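Local coordinates for protein probable thiosulfate sulfurtransferase (Thermus thermophilus, PDB 2EG4) that probably transfers sulfur from thiosulfate to an acceptor such as cyanide, as rhodaneses do, and binds a zinc ion in its second rhodanese-like half, at residues L60-L66 with L82-E88; R154-P159 with L226-P230. All coordinates share one frame. Numbering follows the deposited sequence.

Contact 1 of 2, residues L60-L66 with L82-E88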
ATOM      1  N   LEU A  60     -12.836  11.057   7.285  1.00 26.31           N
ATOM      2  CA  LEU A  60     -12.359   9.748   7.690  1.00 25.05           C
ATOM      3  C   LEU A  60     -12.087   9.692   9.181  1.00 29.93           C
ATOM      4  O   LEU A  60     -11.739  10.703   9.810  1.00 30.75           O
ATOM      5  CB  LEU A  60     -11.081   9.384   6.937  1.00 22.63           C
ATOM      6  CG  LEU A  60     -11.119   9.340   5.416  1.00 21.49           C
ATOM      7  CD1 LEU A  60      -9.790   8.797   4.889  1.00 23.29           C
ATOM      8  CD2 LEU A  60     -12.269   8.437   4.978  1.00 24.27           C
ATOM      9  N   ARG A  61     -12.248   8.497   9.733  1.00 27.27           N
ATOM     10  CA  ARG A  61     -12.036   8.218  11.147  1.00 30.70           C
ATOM     11  C   ARG A  61     -12.072   6.702  11.284  1.00 28.19           C
ATOM     12  O   ARG A  61     -12.739   6.028  10.493  1.00 30.07           O
ATOM     13  CB  ARG A  61     -13.160   8.826  11.977  1.00 34.75           C
ATOM     14  CG  ARG A  61     -14.537   8.422  11.487  1.00 39.87           C
ATOM     15  CD  ARG A  61     -15.623   8.762  12.485  1.00 44.97           C
ATOM     16  NE  ARG A  61     -16.926   8.277  12.037  1.00 48.46           N
ATOM     17  CZ  ARG A  61     -17.209   6.997  11.814  1.00 50.80           C
ATOM     18  NH1 ARG A  61     -16.278   6.065  11.998  1.00 49.34           N
ATOM     19  NH2 ARG A  61     -18.421   6.650  11.396  1.00 50.75           N
ATOM     20  N   SER A  62     -11.360   6.159  12.265  1.00 25.70           N
ATOM     21  CA  SER A  62     -11.352   4.713  12.465  1.00 26.51           C
ATOM     22  C   SER A  62     -12.719   4.225  12.931  1.00 27.73           C
ATOM     23  O   SER A  62     -13.396   4.891  13.722  1.00 26.33           O
ATOM     24  CB  SER A  62     -10.321   4.308  13.507  1.00 27.41           C
ATOM     25  OG  SER A  62      -9.015   4.633  13.093  1.00 27.58           O
ATOM     26  N   PRO A  63     -13.139   3.039  12.464  1.00 26.86           N
ATOM     27  CA  PRO A  63     -12.403   2.170  11.545  1.00 26.32           C
ATOM     28  C   PRO A  63     -12.787   2.495  10.111  1.00 24.10           C
ATOM     29  O   PRO A  63     -13.883   2.996   9.847  1.00 24.20           O
ATOM     30  CB  PRO A  63     -12.879   0.782  11.950  1.00 26.04           C
ATOM     31  CG  PRO A  63     -14.341   1.038  12.195  1.00 23.40           C
ATOM     32  CD  PRO A  63     -14.341   2.353  12.980  1.00 24.49           C
ATOM     33  N   VAL A  64     -11.873   2.232   9.186  1.00 21.75           N
ATOM     34  CA  VAL A  64     -12.146   2.474   7.776  1.00 19.22           C
ATOM     35  C   VAL A  64     -12.112   1.136   7.057  1.00 16.92           C
ATOM     36  O   VAL A  64     -11.211   0.318   7.263  1.00 18.57           O
ATOM     37  CB  VAL A  64     -11.095   3.425   7.121  1.00 19.51           C
ATOM     38  CG1 VAL A  64     -11.340   3.518   5.584  1.00 21.87           C
ATOM     39  CG2 VAL A  64     -11.206   4.808   7.746  1.00 24.58           C
ATOM     40  N   VAL A  65     -13.122   0.892   6.229  1.00 15.71           N
ATOM     41  CA  VAL A  65     -13.164  -0.342   5.463  1.00 15.18           C
ATOM     42  C   VAL A  65     -12.988   0.045   4.002  1.00 16.25           C
ATOM     43  O   VAL A  65     -13.805   0.777   3.456  1.00 15.81           O
ATOM     44  CB  VAL A  65     -14.520  -1.089   5.608  1.00 17.04           C
ATOM     45  CG1 VAL A  65     -14.561  -2.271   4.646  1.00 20.82           C
ATOM     46  CG2 VAL A  65     -14.665  -1.622   7.044  1.00 17.72           C
ATOM     47  N   LEU A  66     -11.906  -0.428   3.388  1.00 15.02           N
ATOM     48  CA  LEU A  66     -11.675  -0.106   1.980  1.00 14.54           C
ATOM     49  C   LEU A  66     -12.084  -1.294   1.112  1.00 13.82           C
ATOM     50  O   LEU A  66     -11.777  -2.443   1.439  1.00 15.08           O
ATOM     51  CB  LEU A  66     -10.203   0.220   1.716  1.00 15.30           C
ATOM     52  CG  LEU A  66      -9.619   1.428   2.473  1.00 13.41           C
ATOM     53  CD1 LEU A  66      -8.951   0.946   3.774  1.00 17.63           C
ATOM     54  CD2 LEU A  66      -8.591   2.146   1.585  1.00 15.14           C
ATOM     55  N   LEU A  82      -3.737   4.965   4.301  1.00 13.08           N
ATOM     56  CA  LEU A  82      -4.643   5.277   5.402  1.00 16.82           C
ATOM     57  C   LEU A  82      -4.157   4.670   6.721  1.00 18.45           C
ATOM     58  O   LEU A  82      -4.223   5.329   7.764  1.00 19.26           O
ATOM     59  CB  LEU A  82      -6.074   4.819   5.051  1.00 17.43           C
ATOM     60  CG  LEU A  82      -6.959   5.895   4.386  1.00 24.41           C
ATOM     61  CD1 LEU A  82      -6.211   6.592   3.280  1.00 21.65           C
ATOM     62  CD2 LEU A  82      -8.265   5.277   3.850  1.00 18.51           C
ATOM     63  N   GLY A  83      -3.652   3.437   6.672  1.00 18.31           N
ATOM     64  CA  GLY A  83      -3.149   2.794   7.878  1.00 21.50           C
ATOM     65  C   GLY A  83      -1.870   3.481   8.358  1.00 22.17           C
ATOM     66  O   GLY A  83      -1.605   3.603   9.555  1.00 21.92           O
ATOM     67  N   LEU A  84      -1.065   3.917   7.405  1.00 20.69           N
ATOM     68  CA  LEU A  84       0.190   4.619   7.713  1.00 20.22           C
ATOM     69  C   LEU A  84      -0.089   5.944   8.431  1.00 23.56           C
ATOM     70  O   LEU A  84       0.745   6.442   9.197  1.00 22.86           O
ATOM     71  CB  LEU A  84       0.959   4.861   6.414  1.00 19.06           C
ATOM     72  CG  LEU A  84       2.277   5.655   6.520  1.00 20.55           C
ATOM     73  CD1 LEU A  84       3.300   4.907   7.373  1.00 18.87           C
ATOM     74  CD2 LEU A  84       2.824   5.880   5.124  1.00 18.43           C
ATOM     75  N   GLY A  85      -1.262   6.515   8.174  1.00 20.24           N
ATOM     76  CA  GLY A  85      -1.656   7.748   8.826  1.00 21.22           C
ATOM     77  C   GLY A  85      -2.262   7.487  10.191  1.00 20.69           C
ATOM     78  O   GLY A  85      -2.748   8.420  10.837  1.00 22.16           O
ATOM     79  N   GLY A  86      -2.275   6.220  10.610  1.00 20.08           N
ATOM     80  CA  GLY A  86      -2.804   5.873  11.922  1.00 23.96           C
ATOM     81  C   GLY A  86      -4.249   5.412  12.030  1.00 24.37           C
ATOM     82  O   GLY A  86      -4.755   5.206  13.135  1.00 24.80           O
ATOM     83  N   LEU A  87      -4.938   5.282  10.906  1.00 23.26           N
ATOM     84  CA  LEU A  87      -6.322   4.810  10.954  1.00 22.13           C
ATOM     85  C   LEU A  87      -6.357   3.295  11.042  1.00 24.84           C
ATOM     86  O   LEU A  87      -5.452   2.621  10.555  1.00 23.46           O
ATOM     87  CB  LEU A  87      -7.069   5.230   9.696  1.00 22.88           C
ATOM     88  CG  LEU A  87      -7.354   6.712   9.514  1.00 24.74           C
ATOM     89  CD1 LEU A  87      -7.919   6.944   8.116  1.00 21.71           C
ATOM     90  CD2 LEU A  87      -8.329   7.168  10.585  1.00 27.09           C
ATOM     91  N   GLU A  88      -7.399   2.760  11.680  1.00 22.66           N
ATOM     92  CA  GLU A  88      -7.581   1.320  11.769  1.00 23.15           C
ATOM     93  C   GLU A  88      -8.257   0.965  10.440  1.00 20.71           C
ATOM     94  O   GLU A  88      -9.311   1.492  10.131  1.00 21.27           O
ATOM     95  CB  GLU A  88      -8.492   0.976  12.950  1.00 28.99           C
ATOM     96  CG  GLU A  88      -7.843   1.297  14.299  1.00 38.21           C
ATOM     97  CD  GLU A  88      -6.455   0.664  14.438  1.00 43.16           C
ATOM     98  OE1 GLU A  88      -6.344  -0.571  14.251  1.00 46.74           O
ATOM     99  OE2 GLU A  88      -5.482   1.400  14.738  1.00 45.48           O
TER
HETATM  100  O   HOH W   1      -7.217   5.492  14.640  1.00 39.94           O

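Contact 2 of 2, residues R154-P159 with L226-P230. With SO4 (sulfate ion), chain E.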
ATOM      1  N   ARG A 154      16.859   3.298 -15.620  1.00 32.72           N
ATOM      2  CA  ARG A 154      17.281   2.003 -16.160  1.00 34.28           C
ATOM      3  C   ARG A 154      16.687   0.850 -15.370  1.00 31.37           C
ATOM      4  O   ARG A 154      15.953   1.063 -14.403  1.00 28.44           O
ATOM      5  CB  ARG A 154      18.802   1.913 -16.097  1.00 34.43           C
ATOM      6  CG  ARG A 154      19.330   2.236 -14.718  1.00 38.20           C
ATOM      7  CD  ARG A 154      20.852   2.286 -14.684  1.00 43.84           C
ATOM      8  NE  ARG A 154      21.338   2.739 -13.386  1.00 48.23           N
ATOM      9  CZ  ARG A 154      21.016   2.161 -12.233  1.00 50.93           C
ATOM     10  NH1 ARG A 154      20.205   1.109 -12.227  1.00 54.39           N
ATOM     11  NH2 ARG A 154      21.505   2.625 -11.088  1.00 49.83           N
ATOM     12  N   GLY A 155      17.003  -0.370 -15.794  1.00 28.97           N
ATOM     13  CA  GLY A 155      16.513  -1.545 -15.103  1.00 26.95           C
ATOM     14  C   GLY A 155      17.431  -1.907 -13.949  1.00 25.77           C
ATOM     15  O   GLY A 155      18.647  -1.690 -13.997  1.00 26.42           O
ATOM     16  N   GLY A 156      16.862  -2.462 -12.890  1.00 24.58           N
ATOM     17  CA  GLY A 156      17.704  -2.819 -11.768  1.00 23.07           C
ATOM     18  C   GLY A 156      16.922  -3.177 -10.537  1.00 23.91           C
ATOM     19  O   GLY A 156      15.696  -3.073 -10.520  1.00 25.49           O
ATOM     20  N   ARG A 157      17.652  -3.611  -9.514  1.00 21.10           N
ATOM     21  CA  ARG A 157      17.092  -4.013  -8.236  1.00 21.20           C
ATOM     22  C   ARG A 157      18.027  -3.533  -7.146  1.00 19.56           C
ATOM     23  O   ARG A 157      19.175  -3.158  -7.409  1.00 21.82           O
ATOM     24  CB  ARG A 157      17.003  -5.539  -8.161  1.00 20.77           C
ATOM     25  CG  ARG A 157      18.364  -6.204  -8.334  1.00 20.39           C
ATOM     26  CD  ARG A 157      18.341  -7.693  -7.980  1.00 21.45           C
ATOM     27  NE  ARG A 157      19.660  -8.314  -8.160  1.00 24.73           N
ATOM     28  CZ  ARG A 157      20.159  -8.688  -9.335  1.00 27.61           C
ATOM     29  NH1 ARG A 157      19.452  -8.512 -10.446  1.00 30.73           N
ATOM     30  NH2 ARG A 157      21.357  -9.252  -9.402  1.00 29.42           N
ATOM     31  N   ILE A 158      17.529  -3.525  -5.918  1.00 21.46           N
ATOM     32  CA  ILE A 158      18.335  -3.125  -4.785  1.00 18.81           C
ATOM     33  C   ILE A 158      19.284  -4.307  -4.579  1.00 20.83           C
ATOM     34  O   ILE A 158      18.850  -5.447  -4.539  1.00 19.11           O
ATOM     35  CB  ILE A 158      17.427  -2.861  -3.549  1.00 20.94           C
ATOM     36  CG1 ILE A 158      16.619  -1.581  -3.809  1.00 19.35           C
ATOM     37  CG2 ILE A 158      18.267  -2.711  -2.268  1.00 21.48           C
ATOM     38  CD1 ILE A 158      15.566  -1.287  -2.761  1.00 22.35           C
ATOM     39  N   PRO A 159      20.598  -4.039  -4.473  1.00 19.63           N
ATOM     40  CA  PRO A 159      21.573  -5.126  -4.282  1.00 20.65           C
ATOM     41  C   PRO A 159      21.256  -5.979  -3.064  1.00 21.67           C
ATOM     42  O   PRO A 159      20.929  -5.453  -2.000  1.00 22.41           O
ATOM     43  CB  PRO A 159      22.898  -4.377  -4.140  1.00 20.97           C
ATOM     44  CG  PRO A 159      22.655  -3.078  -4.931  1.00 22.40           C
ATOM     45  CD  PRO A 159      21.265  -2.726  -4.451  1.00 21.58           C
ATOM     46  N   LEU A 226      21.322   5.692  -5.715  1.00 25.29           N
ATOM     47  CA  LEU A 226      21.849   4.614  -4.877  1.00 26.79           C
ATOM     48  C   LEU A 226      22.254   3.431  -5.756  1.00 28.29           C
ATOM     49  O   LEU A 226      21.734   3.264  -6.859  1.00 27.99           O
ATOM     50  CB  LEU A 226      20.783   4.211  -3.860  1.00 22.35           C
ATOM     51  CG  LEU A 226      20.528   5.391  -2.917  1.00 19.12           C
ATOM     52  CD1 LEU A 226      19.219   5.200  -2.160  1.00 23.80           C
ATOM     53  CD2 LEU A 226      21.687   5.501  -1.939  1.00 22.65           C
ATOM     54  N   PRO A 227      23.184   2.594  -5.269  1.00 31.13           N
ATOM     55  CA  PRO A 227      23.691   1.416  -5.991  1.00 29.73           C
ATOM     56  C   PRO A 227      22.619   0.422  -6.424  1.00 28.18           C
ATOM     57  O   PRO A 227      21.685   0.131  -5.675  1.00 28.08           O
ATOM     58  CB  PRO A 227      24.671   0.790  -4.997  1.00 31.77           C
ATOM     59  CG  PRO A 227      25.032   1.914  -4.059  1.00 33.34           C
ATOM     60  CD  PRO A 227      23.725   2.641  -3.904  1.00 29.69           C
ATOM     61  N   THR A 228      22.745  -0.101  -7.638  1.00 28.87           N
ATOM     62  CA  THR A 228      21.780  -1.084  -8.117  1.00 29.32           C
ATOM     63  C   THR A 228      22.440  -2.196  -8.914  1.00 29.95           C
ATOM     64  O   THR A 228      23.557  -2.041  -9.405  1.00 29.99           O
ATOM     65  CB  THR A 228      20.675  -0.444  -8.997  1.00 33.76           C
ATOM     66  OG1 THR A 228      21.236   0.023 -10.232  1.00 34.60           O
ATOM     67  CG2 THR A 228      20.033   0.736  -8.261  1.00 32.76           C
ATOM     68  N   GLU A 229      21.755  -3.328  -8.997  1.00 29.41           N
ATOM     69  CA  GLU A 229      22.243  -4.471  -9.762  1.00 31.38           C
ATOM     70  C   GLU A 229      21.232  -4.731 -10.876  1.00 33.71           C
ATOM     71  O   GLU A 229      20.047  -4.417 -10.736  1.00 31.33           O
ATOM     72  CB  GLU A 229      22.372  -5.721  -8.874  1.00 30.37           C
ATOM     73  CG  GLU A 229      23.525  -5.693  -7.870  1.00 28.32           C
ATOM     74  CD  GLU A 229      24.850  -5.274  -8.493  1.00 29.60           C
ATOM     75  OE1 GLU A 229      25.100  -5.594  -9.673  1.00 30.89           O
ATOM     76  OE2 GLU A 229      25.651  -4.620  -7.798  1.00 31.04           O
ATOM     77  N   PRO A 230      21.694  -5.258 -12.016  1.00 37.94           N
ATOM     78  CA  PRO A 230      23.092  -5.607 -12.305  1.00 39.44           C
ATOM     79  C   PRO A 230      23.935  -4.378 -12.646  1.00 42.80           C
ATOM     80  O   PRO A 230      25.180  -4.464 -12.558  1.00 43.94           O
ATOM     81  CB  PRO A 230      22.970  -6.571 -13.481  1.00 41.67           C
ATOM     82  CG  PRO A 230      21.755  -6.056 -14.203  1.00 42.08           C
ATOM     83  CD  PRO A 230      20.794  -5.772 -13.068  1.00 38.11           C
ATOM     84  OXT PRO A 230      23.340  -3.343 -13.016  1.00 42.77           O
TER
HETATM   85  S   SO4 E 504      22.790  -9.152  -6.022  1.00 35.79           S
HETATM   86  O1  SO4 E 504      23.533  -8.889  -7.297  1.00 37.77           O
HETATM   87  O2  SO4 E 504      22.417 -10.602  -5.933  1.00 40.62           O
HETATM   88  O3  SO4 E 504      23.667  -8.790  -4.861  1.00 44.10           O
HETATM   89  O4  SO4 E 504      21.541  -8.322  -5.983  1.00 38.39           O
HETATM   90  O   HOH W   2      21.114  -1.695 -12.659  1.00 38.01           O

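Contact 1 of 2, residues L60-L66 with L82-E88
Two leucines, Leu82 in the last turn of helix 73-84 and Leu87 just past its end, push into the apolar side of segment 60-66. Leu87 is one bump: its CD1 settles between Leu60 CB (4.2 Å) and Val64 CG2 (3.9 Å), while its CD2 lies 3.6 Å from Ser62 OG. Leu82, five residues earlier and still in the helix, is the other; its CD2 fills the hollow bounded by Leu60 CD1 (4.0 Å), Val64 CG1 (3.9 Å) and Leu66 CD2 (3.9 Å). Phe55 of helix 41-57 touches Leu60, Leu82 and Leu87. Between the two leucines the helix ends in a Schellman motif: Gly86, at positive phi, turns the chain, and Leu87 N bonds back to Leu82 O at 3.2 Å. The chain then runs beside the cis-Pro63 corner, where Glu88 N donates to Ser62 OG (2.8 Å) and Val64 N to Glu88 O (2.8 Å). A water bridges Ser62 OG and Gly86 O. This is the return of a right-handed beta-alpha-beta crossover, delivering strand 89-92 parallel to strand 64-67. A buried apolar floor under a polar, partly exposed edge implies that the leucines supply the packing and the directed hydrogen bonds fix how the strands line up.

Contact 2 of 2, residues R154-P159 with L226-P230
Backbone pairing comes first. Arg157 and Glu229 form a single antiparallel bridge, a hydrogen-bonded pair: Arg157 N donates to Glu229 O (2.8 Å) and Glu229 N to Arg157 O (3.0 Å). A CA-H...O contact from Thr228 CA to Arg157 O (3.4 Å) adds to it. Gly156 CA comes within 3.0 Å of Glu229 O; a side chain here would crowd that oxygen, and its backbone angles by themselves call for glycine. In the fold, this bridge lays the C-terminal tail, beyond helix 217-223, over the loop that leads to strand 162-163 of the second rhodanese-like domain. That loop follows closely on Cys151 and Cys152, which hold the zinc ion with His192 and His219. Polar side chains and water flank the bridge. Arg154 curls toward the tail, its NH2 giving a weak hydrogen bond to Thr228 OG1 (2.8 Å). One water receives a hydrogen bond from Thr228 OG1 and donates to Gly155 O and to Pro230 OXT, so the terminal carboxylate is tied in. Among the charged contacts, Arg157 holds a sulfate, probably from the crystallisation liquor, through NE to O4 (2.9 Å) and NH2 to O1 (3.0 Å); Gly160 N also binds this ion, and Arg157 NH1 turns to Phe143 O. Glu229 CB lies over one face of the Arg157 guanidinium, 3.7 Å from NH2. Apolar contact is looser: Pro159 CB meets Glu229 CG at 4.0 Å, and Pro159 CG lies 3.9 Å from Thr228 CA and 4.4 Å from Pro227 CB.

From the N terminus, strands 8-11 and 27-28 and helix 41-57 come first; contact 1 then closes a short loop, 15 residues between its segments, around the crossover from strand 64-67 through helix 73-84 to edge strand 89-92. The chain continues into the second rhodanese-like half, where contact 2 spans 66 residues, including strands 162-163, 186-190 and 210-213, before the tail returns to the loop following helix 140-143. The two loops are in series, neither nesting nor crossing. Each contact ties parts of its own half, on opposite sides of the chain's centre; their centres lie 34 Å apart and their nearest atoms about 17 Å.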